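PDB 6Q75: GH26A from Muricauda sp. MAR_2010_75, which probably hydrolyses beta-linked glycans such as mannans in a marine bacterium. Local coordinates for residues 32-37 with 327-332; 38-43 with 270-275; 50-53 with 59-62; 97-102 with 166-171. All blocks are in the same frame, centred on the assembly; numbering follows the deposited sequence.

Contact 1 (32-37 with 327-332); sequences VKVLLD and IQFTNE
Val34 and Phe329 bring the two backbones closest, with their CA atoms 7.6 Å apart. Segment 32-37 is helical, and bonds such as Leu36 N to Val32 O (2.8 Å) keep its turns closed. Segment 327-332 is an irregular loop near the C-terminus. It meets the helix through one side chain, Phe329. Both Val34 and Phe329 point their CB atoms toward the other segment, and the two side chains meet nearly perpendicular to each other. Val34 CG1 lies over one face of the phenyl ring, toward its rim, and is 3.4 Å from Phe329 CD2. This is a CH-pi contact, with the methyl 27° off the ring normal. CG1 stands anti to the Val34 backbone N (chi1 168°), which turns this branch to the ring. Leu35 adds a looser touch, with CD1 4.4 Å from Phe329 CZ. The contact is wholly apolar. Tyr38, one turn after Val34, meets the same phenyl ring edge-to-face. Phe329 thus packs against the flank of helix 30-40. Leu35 also rests on Pro169, on Ile104 of strand 104-108 and on Ile215 of strand 214-221, which places the helix across the N-terminal ends of the barrel strands.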
loop_
_atom_site.group_PDB
_atom_site.type_symbol
_atom_site.label_atom_id
_atom_site.label_comp_id
_atom_site.label_asym_id
_atom_site.label_seq_id
_atom_site.Cartn_x
_atom_site.Cartn_y
_atom_site.Cartn_z
ATOM N N VAL A 32 15.396 5.864 -1.936
ATOM C CA VAL A 32 14.139 5.996 -2.674
ATOM C C VAL A 32 14.420 6.116 -4.167
ATOM O O VAL A 32 13.759 5.489 -5.002
ATOM C CB VAL A 32 13.331 7.206 -2.161
ATOM C CG1 VAL A 32 12.316 7.669 -3.202
ATOM C CG2 VAL A 32 12.628 6.881 -0.854
ATOM N N LYS A 33 15.395 6.940 -4.533
ATOM C CA LYS A 33 15.704 7.106 -5.950
ATOM C C LYS A 33 16.188 5.802 -6.561
ATOM O O LYS A 33 15.818 5.463 -7.693
ATOM C CB LYS A 33 16.726 8.216 -6.125
ATOM C CG LYS A 33 16.123 9.549 -5.775
ATOM N N VAL A 34 16.998 5.045 -5.813
ATOM C CA VAL A 34 17.480 3.754 -6.296
ATOM C C VAL A 34 16.317 2.781 -6.475
ATOM O O VAL A 34 16.216 2.093 -7.501
ATOM C CB VAL A 34 18.554 3.200 -5.344
ATOM C CG1 VAL A 34 18.847 1.753 -5.677
ATOM C CG2 VAL A 34 19.839 4.020 -5.474
ATOM N N LEU A 35 15.421 2.714 -5.488
ATOM C CA LEU A 35 14.291 1.789 -5.575
ATOM C C LEU A 35 13.328 2.188 -6.686
ATOM O O LEU A 35 12.826 1.322 -7.427
ATOM C CB LEU A 35 13.569 1.726 -4.233
ATOM C CG LEU A 35 12.307 0.874 -4.085
ATOM C CD1 LEU A 35 12.576 -0.548 -4.596
ATOM C CD2 LEU A 35 11.845 0.867 -2.616
ATOM N N LEU A 36 13.041 3.486 -6.817
ATOM C CA LEU A 36 12.148 3.915 -7.891
ATOM C C LEU A 36 12.755 3.654 -9.266
ATOM O O LEU A 36 12.037 3.273 -10.198
ATOM C CB LEU A 36 11.799 5.394 -7.741
ATOM C CG LEU A 36 10.601 5.718 -6.860
ATOM C CD1 LEU A 36 10.436 7.246 -6.749
ATOM C CD2 LEU A 36 9.327 5.053 -7.372
ATOM N N ASP A 37 14.068 3.879 -9.426
ATOM C CA ASP A 37 14.708 3.548 -10.694
ATOM C C ASP A 37 14.604 2.058 -10.971
ATOM O O ASP A 37 14.376 1.635 -12.115
ATOM C CB ASP A 37 16.178 3.981 -10.692
ATOM C CG ASP A 37 16.926 3.498 -11.933
ATOM O OD1 ASP A 37 16.449 3.765 -13.061
ATOM O OD2 ASP A 37 17.982 2.842 -11.794
ATOM N N ILE A 327 16.733 -9.908 -6.519
ATOM C CA ILE A 327 16.759 -8.459 -6.657
ATOM C C ILE A 327 18.190 -8.031 -6.931
ATOM O O ILE A 327 19.102 -8.342 -6.156
ATOM C CB ILE A 327 16.228 -7.768 -5.395
ATOM C CG1 ILE A 327 14.783 -8.155 -5.134
ATOM C CG2 ILE A 327 16.361 -6.228 -5.544
ATOM C CD1 ILE A 327 14.360 -7.926 -3.645
ATOM N N GLN A 328 18.396 -7.303 -8.023
ATOM C CA GLN A 328 19.724 -6.805 -8.361
ATOM C C GLN A 328 19.582 -5.371 -8.845
ATOM O O GLN A 328 19.022 -5.132 -9.919
ATOM C CB GLN A 328 20.396 -7.682 -9.417
ATOM N N PHE A 329 20.020 -4.419 -8.028
ATOM C CA PHE A 329 20.063 -3.031 -8.466
ATOM C C PHE A 329 21.170 -2.839 -9.498
ATOM O O PHE A 329 22.287 -3.343 -9.337
ATOM C CB PHE A 329 20.268 -2.104 -7.271
ATOM C CG PHE A 329 19.065 -2.001 -6.376
ATOM C CD1 PHE A 329 17.809 -2.345 -6.842
ATOM C CD2 PHE A 329 19.191 -1.571 -5.065
ATOM C CE1 PHE A 329 16.700 -2.255 -6.027
ATOM C CE2 PHE A 329 18.087 -1.467 -4.240
ATOM C CZ PHE A 329 16.829 -1.825 -4.725
ATOM N N THR A 330 20.865 -2.091 -10.560
ATOM C CA THR A 330 21.788 -2.012 -11.687
ATOM C C THR A 330 23.127 -1.410 -11.291
ATOM O O THR A 330 24.129 -1.665 -11.967
ATOM C CB THR A 330 21.170 -1.205 -12.832
ATOM N N ASN A 331 23.174 -0.640 -10.201
ATOM C CA ASN A 331 24.431 -0.045 -9.761
ATOM C C ASN A 331 25.335 -1.027 -9.024
ATOM O O ASN A 331 26.477 -0.673 -8.714
ATOM C CB ASN A 331 24.156 1.166 -8.866
ATOM N N GLU A 332 24.868 -2.242 -8.738
ATOM C CA GLU A 332 25.671 -3.232 -8.028
ATOM C C GLU A 332 26.267 -4.298 -8.943
ATOM O O GLU A 332 27.070 -5.110 -8.475
ATOM C CB GLU A 332 24.833 -3.905 -6.933
#

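Contact 2 (38-43 with 270-275); sequences YIHSLD and GKPIAL
His40 and Pro272 make the main touch between the end of helix 30-40 and the residues leading into strand 273-278 of the TIM barrel. From CB the histidine side chain leads to a ring with its face against the proline. His40 ND1 is 3.8 Å from Pro272 CG, but its hydrogen bond goes back to Leu36 O, one turn earlier in the helix. That bond helps to fix the rotation of the imidazole. His40 CE1 comes closest, 3.5 Å from Pro272 CG. His40 NE2 lies 3.6 Å from Pro272 CD, and CD2 sits further back. Pro272 CG stands over the ring face, 21° off its normal and displaced toward the rim, in a CH-pi contact. On the neighbouring side chain, Ile39 CG2 meets Pro272 CB at 3.8 Å. This methyl is anti to the Ile39 backbone N, and Ile39 also rests on Ile246 of strand 246-251. With an alanine at Pro272, CG and CD are gone, and the His40 ring would probably lose the cover of this face. Backbone bonding of Pro272 with Leu247 ties the loop to the adjacent strand. The direct contact is therefore dispersion and CH-pi packing, with ND1 satisfied within its own helix.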
loop_
_atom_site.group_PDB
_atom_site.type_symbol
_atom_site.label_atom_id
_atom_site.label_comp_id
_atom_site.label_asym_id
_atom_site.label_seq_id
_atom_site.Cartn_x
_atom_site.Cartn_y
_atom_site.Cartn_z
ATOM N N TYR A 38 14.769 1.245 -9.932
ATOM C CA TYR A 38 14.639 -0.196 -10.106
ATOM C C TYR A 38 13.227 -0.571 -10.539
ATOM O O TYR A 38 13.042 -1.384 -11.453
ATOM C CB TYR A 38 15.020 -0.893 -8.805
ATOM C CG TYR A 38 14.832 -2.381 -8.836
ATOM C CD1 TYR A 38 15.641 -3.190 -9.631
ATOM C CD2 TYR A 38 13.838 -2.977 -8.066
ATOM C CE1 TYR A 38 15.465 -4.570 -9.660
ATOM C CE2 TYR A 38 13.650 -4.352 -8.085
ATOM C CZ TYR A 38 14.465 -5.132 -8.867
ATOM O OH TYR A 38 14.269 -6.494 -8.860
ATOM N N ILE A 39 12.212 0.011 -9.896
ATOM C CA ILE A 39 10.829 -0.306 -10.256
ATOM C C ILE A 39 10.524 0.162 -11.678
ATOM O O ILE A 39 9.856 -0.543 -12.454
ATOM C CB ILE A 39 9.868 0.308 -9.216
ATOM C CG1 ILE A 39 9.974 -0.435 -7.881
ATOM C CG2 ILE A 39 8.432 0.277 -9.710
ATOM C CD1 ILE A 39 9.217 0.258 -6.718
ATOM N N HIS A 40 11.034 1.338 -12.059
ATOM C CA HIS A 40 10.848 1.803 -13.433
ATOM C C HIS A 40 11.523 0.901 -14.451
ATOM O O HIS A 40 11.110 0.890 -15.615
ATOM C CB HIS A 40 11.367 3.223 -13.597
ATOM C CG HIS A 40 10.349 4.264 -13.261
ATOM N ND1 HIS A 40 10.125 4.696 -11.969
ATOM C CD2 HIS A 40 9.476 4.942 -14.041
ATOM C CE1 HIS A 40 9.172 5.610 -11.970
ATOM N NE2 HIS A 40 8.760 5.779 -13.214
ATOM N N SER A 41 12.539 0.147 -14.045
ATOM C CA SER A 41 13.292 -0.688 -14.976
ATOM C C SER A 41 12.711 -2.093 -15.140
ATOM O O SER A 41 13.263 -2.879 -15.923
ATOM C CB SER A 41 14.748 -0.819 -14.518
ATOM O OG SER A 41 14.852 -1.862 -13.553
ATOM N N LEU A 42 11.636 -2.442 -14.428
ATOM C CA LEU A 42 11.203 -3.838 -14.398
ATOM C C LEU A 42 10.754 -4.320 -15.769
ATOM O O LEU A 42 11.028 -5.465 -16.137
ATOM C CB LEU A 42 10.088 -4.037 -13.373
ATOM C CG LEU A 42 10.514 -3.899 -11.904
ATOM C CD1 LEU A 42 9.308 -3.791 -10.939
ATOM C CD2 LEU A 42 11.458 -5.038 -11.525
ATOM N N ASP A 43 10.083 -3.458 -16.534
ATOM C CA ASP A 43 9.742 -3.691 -17.943
ATOM C C ASP A 43 9.334 -5.138 -18.205
ATOM O O ASP A 43 9.994 -5.881 -18.931
ATOM C CB ASP A 43 10.909 -3.293 -18.853
ATOM N N GLY A 270 2.415 6.858 -17.385
ATOM C CA GLY A 270 3.839 6.624 -17.278
ATOM C C GLY A 270 4.344 6.304 -15.885
ATOM O O GLY A 270 5.455 5.783 -15.752
ATOM N N LYS A 271 3.570 6.587 -14.836
ATOM C CA LYS A 271 3.973 6.138 -13.517
ATOM C C LYS A 271 3.813 4.623 -13.404
ATOM O O LYS A 271 2.948 4.037 -14.057
ATOM C CB LYS A 271 3.145 6.828 -12.445
ATOM C CG LYS A 271 3.476 8.322 -12.380
ATOM C CD LYS A 271 2.749 8.999 -11.262
ATOM C CE LYS A 271 3.060 10.490 -11.283
ATOM N NZ LYS A 271 4.383 10.815 -10.665
ATOM N N PRO A 272 4.617 3.966 -12.564
ATOM C CA PRO A 272 4.451 2.515 -12.402
ATOM C C PRO A 272 3.098 2.183 -11.791
ATOM O O PRO A 272 2.510 2.982 -11.057
ATOM C CB PRO A 272 5.591 2.109 -11.459
ATOM C CG PRO A 272 6.586 3.306 -11.497
ATOM C CD PRO A 272 5.734 4.503 -11.767
ATOM N N ILE A 273 2.606 0.988 -12.117
ATOM C CA ILE A 273 1.414 0.462 -11.467
ATOM C C ILE A 273 1.776 -0.840 -10.763
ATOM O O ILE A 273 2.782 -1.489 -11.078
ATOM C CB ILE A 273 0.243 0.242 -12.450
ATOM C CG1 ILE A 273 0.602 -0.812 -13.490
ATOM C CG2 ILE A 273 -0.196 1.537 -13.100
ATOM C CD1 ILE A 273 -0.561 -1.143 -14.393
ATOM N N ALA A 274 0.918 -1.241 -9.819
ATOM C CA ALA A 274 1.193 -2.446 -9.046
ATOM C C ALA A 274 -0.112 -3.043 -8.551
ATOM O O ALA A 274 -1.129 -2.351 -8.457
ATOM C CB ALA A 274 2.099 -2.152 -7.845
ATOM N N LEU A 275 -0.061 -4.330 -8.209
ATOM C CA LEU A 275 -1.180 -5.009 -7.550
ATOM C C LEU A 275 -0.967 -4.892 -6.051
ATOM O O LEU A 275 -0.246 -5.689 -5.445
ATOM C CB LEU A 275 -1.277 -6.472 -7.996
ATOM C CG LEU A 275 -1.641 -6.678 -9.463
ATOM C CD1 LEU A 275 -1.229 -8.101 -9.949
ATOM C CD2 LEU A 275 -3.090 -6.375 -9.692
#

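Contact 3 (50-53 with 59-62); sequences QHSY and SFYN
Ser52 OG is turned anti to its carbonyl carbon (chi1 -56°), and this brings it to the first turn of helix 59-68. The contact belongs to the beta-alpha-beta unit of strand 46-51, helix 59-68 and strand 74-78, part of the TIM-barrel fold of this family. Ser52 OG accepts two backbone N-H groups. The bond from Tyr61 N is 3.1 Å with an angle of 150° at the hydrogen. The one from Phe60 N is weak and more bent. One hydroxyl grips two amides near the start of the helix. Gln50 CG lies 3.3 Å from Phe60 O, and the Gln50 chain bends at chi2 (72°). The bend turns NE2 to His51 O, at 3.0 Å and near the amide plane, and also over Phe60 CB. Replaced by alanine, Gln50 would probably leave His51 O without its side-chain donor and Phe60 less covered, with the weak bond to Ser300 O lost. Tyr53 CD2 meets Phe60 CE2 at 3.8 Å, with the two ring planes almost perpendicular. The Tyr61 ring shows its edge to Gln50 O, while its OH bonds to Pro72 O. A water joins the loop to the helix: it donates to Tyr53 O and lies 2.7 Å from Ser59 OG.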
loop_
_atom_site.group_PDB
_atom_site.type_symbol
_atom_site.label_atom_id
_atom_site.label_comp_id
_atom_site.label_asym_id
_atom_site.label_seq_id
_atom_site.Cartn_x
_atom_site.Cartn_y
_atom_site.Cartn_z
ATOM N N GLN A 50 4.264 -10.260 -0.161
ATOM C CA GLN A 50 3.414 -10.934 0.819
ATOM C C GLN A 50 3.200 -10.017 2.017
ATOM O O GLN A 50 4.168 -9.473 2.552
ATOM C CB GLN A 50 4.051 -12.252 1.265
ATOM C CG GLN A 50 3.257 -12.969 2.362
ATOM C CD GLN A 50 1.959 -13.588 1.849
ATOM O OE1 GLN A 50 1.941 -14.268 0.829
ATOM N NE2 GLN A 50 0.858 -13.361 2.582
ATOM N N HIS A 51 1.949 -9.907 2.453
ATOM C CA HIS A 51 1.530 -9.109 3.599
ATOM C C HIS A 51 1.319 -10.007 4.809
ATOM O O HIS A 51 0.915 -11.165 4.669
ATOM C CB HIS A 51 0.240 -8.376 3.254
ATOM C CG HIS A 51 -0.348 -7.593 4.384
ATOM N ND1 HIS A 51 0.021 -6.292 4.625
ATOM C CD2 HIS A 51 -1.312 -7.886 5.294
ATOM C CE1 HIS A 51 -0.676 -5.814 5.646
ATOM N NE2 HIS A 51 -1.483 -6.760 6.081
ATOM N N SER A 52 1.630 -9.478 6.000
ATOM C CA SER A 52 1.344 -10.149 7.267
ATOM C C SER A 52 0.708 -9.150 8.224
ATOM O O SER A 52 1.002 -7.954 8.170
ATOM C CB SER A 52 2.629 -10.742 7.909
ATOM O OG SER A 52 3.309 -11.643 7.043
ATOM N N TYR A 53 -0.174 -9.633 9.099
ATOM C CA TYR A 53 -0.700 -8.764 10.145
ATOM C C TYR A 53 0.410 -8.344 11.099
ATOM O O TYR A 53 1.349 -9.105 11.367
ATOM C CB TYR A 53 -1.795 -9.480 10.930
ATOM C CG TYR A 53 -2.881 -10.065 10.061
ATOM C CD1 TYR A 53 -3.754 -9.236 9.359
ATOM C CD2 TYR A 53 -3.062 -11.447 9.966
ATOM C CE1 TYR A 53 -4.769 -9.776 8.570
ATOM C CE2 TYR A 53 -4.077 -11.984 9.210
ATOM C CZ TYR A 53 -4.924 -11.144 8.506
ATOM O OH TYR A 53 -5.930 -11.670 7.710
ATOM N N SER A 59 4.843 -13.503 9.717
ATOM C CA SER A 59 4.365 -14.878 9.800
ATOM C C SER A 59 3.932 -15.407 8.436
ATOM O O SER A 59 4.228 -16.557 8.092
ATOM C CB SER A 59 3.221 -14.995 10.813
ATOM O OG SER A 59 2.067 -14.283 10.399
ATOM N N PHE A 60 3.236 -14.597 7.643
ATOM C CA PHE A 60 2.810 -15.076 6.335
ATOM C C PHE A 60 3.863 -14.871 5.254
ATOM O O PHE A 60 3.884 -15.640 4.282
ATOM C CB PHE A 60 1.478 -14.438 5.947
ATOM C CG PHE A 60 0.368 -14.867 6.858
ATOM C CD1 PHE A 60 -0.131 -16.163 6.779
ATOM C CD2 PHE A 60 -0.114 -14.014 7.849
ATOM C CE1 PHE A 60 -1.118 -16.596 7.643
ATOM C CE2 PHE A 60 -1.115 -14.445 8.726
ATOM C CZ PHE A 60 -1.611 -15.735 8.623
ATOM N N TYR A 61 4.768 -13.907 5.441
ATOM C CA TYR A 61 5.988 -13.850 4.640
ATOM C C TYR A 61 6.762 -15.159 4.745
ATOM O O TYR A 61 7.156 -15.757 3.730
ATOM C CB TYR A 61 6.852 -12.677 5.119
ATOM C CG TYR A 61 8.102 -12.435 4.306
ATOM C CD1 TYR A 61 9.286 -13.086 4.612
ATOM C CD2 TYR A 61 8.098 -11.539 3.235
ATOM C CE1 TYR A 61 10.440 -12.867 3.875
ATOM C CE2 TYR A 61 9.254 -11.293 2.497
ATOM C CZ TYR A 61 10.416 -11.968 2.816
ATOM O OH TYR A 61 11.557 -11.756 2.079
ATOM N N ASN A 62 6.943 -15.645 5.976
ATOM C CA ASN A 62 7.643 -16.909 6.185
ATOM C C ASN A 62 6.854 -18.074 5.614
ATOM O O ASN A 62 7.438 -19.023 5.078
ATOM C CB ASN A 62 7.897 -17.130 7.672
ATOM C CG ASN A 62 8.898 -16.150 8.235
ATOM O OD1 ASN A 62 9.700 -15.575 7.495
ATOM N ND2 ASN A 62 8.871 -15.963 9.549
HETATM O O HOH W 1 0.635 -12.061 10.683
#

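Contact 4 (97-102 with 166-171); sequences DKYHEG and AKVPIL
The Tyr99 ring lies with one face against Val168, whose CA sits over the ring centre. Val168 CA is 4.3 Å from the centroid of the Tyr99 ring and 11° off the normal, a CH-pi contact. Val168 CG2 is 3.6 Å from Tyr99 CD2, while Val168 CG1 lies near Tyr99 CG and CB. Tyr99 and Val168 lie alongside each other and run in opposing senses. Pro169 CD approaches obliquely and comes within 3.6 Å of Tyr99 CE1. Lys167 O also approaches obliquely, 3.5 Å from Tyr99 CE2. The ring reaches these groups because CG is anti to the Tyr99 backbone N (chi1 -177°), which lays the ring across Val168 and Pro169. The phenol oxygen is linked to this loop through water. One water molecule lies 2.7 Å from Tyr99 OH and donates to Lys167 O, also at 2.7 Å. The aromatic side chain thus combines apolar cover with a water bridge at its polar end. Gly102 and Lys167, both with positive phi, each close a helix in a Schellman motif. Val168 and Pro169 then lead into strand 170-173, which runs parallel to strand 104-108. The packing joins the end of helix 88-100 to the lead-in of strand 170-173, the sheet neighbour of the strand that follows this helix, as expected between adjacent beta-alpha units of a TIM barrel.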
loop_
_atom_site.group_PDB
_atom_site.type_symbol
_atom_site.label_atom_id
_atom_site.label_comp_id
_atom_site.label_asym_id
_atom_site.label_seq_id
_atom_site.Cartn_x
_atom_site.Cartn_y
_atom_site.Cartn_z
ATOM N N ASP A 97 14.907 -5.217 10.033
ATOM C CA ASP A 97 15.493 -6.539 9.821
ATOM C C ASP A 97 15.239 -7.039 8.402
ATOM O O ASP A 97 16.156 -7.561 7.761
ATOM C CB ASP A 97 14.944 -7.576 10.817
ATOM C CG ASP A 97 15.565 -7.463 12.219
ATOM O OD1 ASP A 97 16.501 -6.657 12.417
ATOM O OD2 ASP A 97 15.144 -8.239 13.112
ATOM N N LYS A 98 14.000 -6.897 7.893
ATOM C CA LYS A 98 13.699 -7.394 6.550
ATOM C C LYS A 98 14.471 -6.623 5.487
ATOM O O LYS A 98 15.023 -7.225 4.559
ATOM C CB LYS A 98 12.195 -7.338 6.288
ATOM C CG LYS A 98 11.445 -8.461 6.967
ATOM C CD LYS A 98 11.636 -9.770 6.202
ATOM C CE LYS A 98 11.217 -10.972 7.021
ATOM N NZ LYS A 98 12.213 -11.345 8.049
ATOM N N TYR A 99 14.566 -5.300 5.638
ATOM C CA TYR A 99 15.393 -4.498 4.747
ATOM C C TYR A 99 16.848 -4.963 4.799
ATOM O O TYR A 99 17.508 -5.104 3.760
ATOM C CB TYR A 99 15.273 -3.013 5.135
ATOM C CG TYR A 99 16.045 -2.108 4.216
ATOM C CD1 TYR A 99 15.700 -2.016 2.878
ATOM C CD2 TYR A 99 17.147 -1.399 4.665
ATOM C CE1 TYR A 99 16.399 -1.214 2.017
ATOM C CE2 TYR A 99 17.868 -0.581 3.801
ATOM C CZ TYR A 99 17.484 -0.496 2.475
ATOM O OH TYR A 99 18.179 0.290 1.586
ATOM N N HIS A 100 17.356 -5.237 6.002
ATOM C CA HIS A 100 18.716 -5.738 6.142
ATOM C C HIS A 100 18.882 -7.117 5.525
ATOM O O HIS A 100 20.009 -7.523 5.224
ATOM C CB HIS A 100 19.116 -5.786 7.608
ATOM C CG HIS A 100 19.394 -4.436 8.190
ATOM N ND1 HIS A 100 19.535 -3.309 7.409
ATOM C CD2 HIS A 100 19.604 -4.042 9.466
ATOM C CE1 HIS A 100 19.794 -2.270 8.185
ATOM N NE2 HIS A 100 19.832 -2.687 9.439
ATOM N N GLU A 101 17.800 -7.877 5.425
ATOM C CA GLU A 101 17.831 -9.162 4.741
ATOM C C GLU A 101 17.717 -9.034 3.230
ATOM O O GLU A 101 17.851 -10.044 2.535
ATOM C CB GLU A 101 16.724 -10.064 5.311
ATOM C CG GLU A 101 17.109 -10.565 6.703
ATOM C CD GLU A 101 15.908 -10.882 7.584
ATOM O OE1 GLU A 101 14.797 -11.016 7.036
ATOM O OE2 GLU A 101 16.075 -10.949 8.830
ATOM N N GLY A 102 17.438 -7.842 2.706
ATOM C CA GLY A 102 17.350 -7.636 1.276
ATOM C C GLY A 102 15.959 -7.504 0.709
ATOM O O GLY A 102 15.817 -7.475 -0.518
ATOM N N ALA A 166 17.213 4.798 9.673
ATOM C CA ALA A 166 17.830 3.539 9.260
ATOM C C ALA A 166 18.021 3.436 7.752
ATOM O O ALA A 166 18.504 2.399 7.282
ATOM C CB ALA A 166 16.983 2.353 9.740
ATOM N N LYS A 167 17.639 4.469 6.995
ATOM C CA LYS A 167 17.802 4.534 5.537
ATOM C C LYS A 167 16.971 3.472 4.817
ATOM O O LYS A 167 17.407 2.921 3.815
ATOM C CB LYS A 167 19.279 4.434 5.118
ATOM C CG LYS A 167 20.197 5.371 5.945
ATOM C CD LYS A 167 21.685 5.186 5.642
ATOM C CE LYS A 167 22.017 5.380 4.179
ATOM N NZ LYS A 167 23.508 5.397 3.955
ATOM N N VAL A 168 15.763 3.217 5.307
ATOM C CA VAL A 168 14.832 2.273 4.681
ATOM C C VAL A 168 13.852 3.062 3.820
ATOM O O VAL A 168 13.075 3.860 4.363
ATOM C CB VAL A 168 14.081 1.432 5.727
ATOM C CG1 VAL A 168 13.160 0.336 5.030
ATOM C CG2 VAL A 168 15.052 0.775 6.708
ATOM N N PRO A 169 13.813 2.844 2.501
ATOM C CA PRO A 169 12.758 3.440 1.683
ATOM C C PRO A 169 11.484 2.630 1.851
ATOM O O PRO A 169 11.539 1.403 1.982
ATOM C CB PRO A 169 13.303 3.294 0.254
ATOM C CG PRO A 169 14.060 1.985 0.318
ATOM C CD PRO A 169 14.613 1.864 1.744
ATOM N N ILE A 170 10.331 3.308 1.819
ATOM C CA ILE A 170 9.053 2.661 2.132
ATOM C C ILE A 170 8.087 2.818 0.962
ATOM O O ILE A 170 7.826 3.936 0.521
ATOM C CB ILE A 170 8.436 3.255 3.414
ATOM C CG1 ILE A 170 9.457 3.209 4.560
ATOM C CG2 ILE A 170 7.077 2.587 3.750
ATOM C CD1 ILE A 170 9.800 1.828 5.031
ATOM N N LEU A 171 7.536 1.695 0.456
ATOM C CA LEU A 171 6.376 1.818 -0.417
ATOM C C LEU A 171 5.166 2.109 0.467
ATOM O O LEU A 171 4.585 1.196 1.069
ATOM C CB LEU A 171 6.173 0.531 -1.229
ATOM C CG LEU A 171 7.343 0.225 -2.167
ATOM C CD1 LEU A 171 7.209 -1.214 -2.718
ATOM C CD2 LEU A 171 7.411 1.220 -3.339
HETATM O O HOH W 2 19.691 2.226 2.651
#

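In the fold
Contacts 1 and 2 share helix 30-40, and their centres lie about 12 Å apart. They touch where Ile327 packs on Tyr38. Contact 4 is about 13 Å from contact 1, centre to centre, and meets it through Pro169, against Val32. Contact 3 lies further off, its centre about 24 Å from that of contact 1 and about 23 Å from that of contact 2, but touches contact 4 through Tyr61 and Lys98. Contacts 2, 3 and 4 all reach the same parallel barrel sheet. Along the chain, contact 1 spans the longest interval and encloses contact 2, which encloses contacts 3 and 4 in series. Early and late parts of the chain thus meet around one barrel.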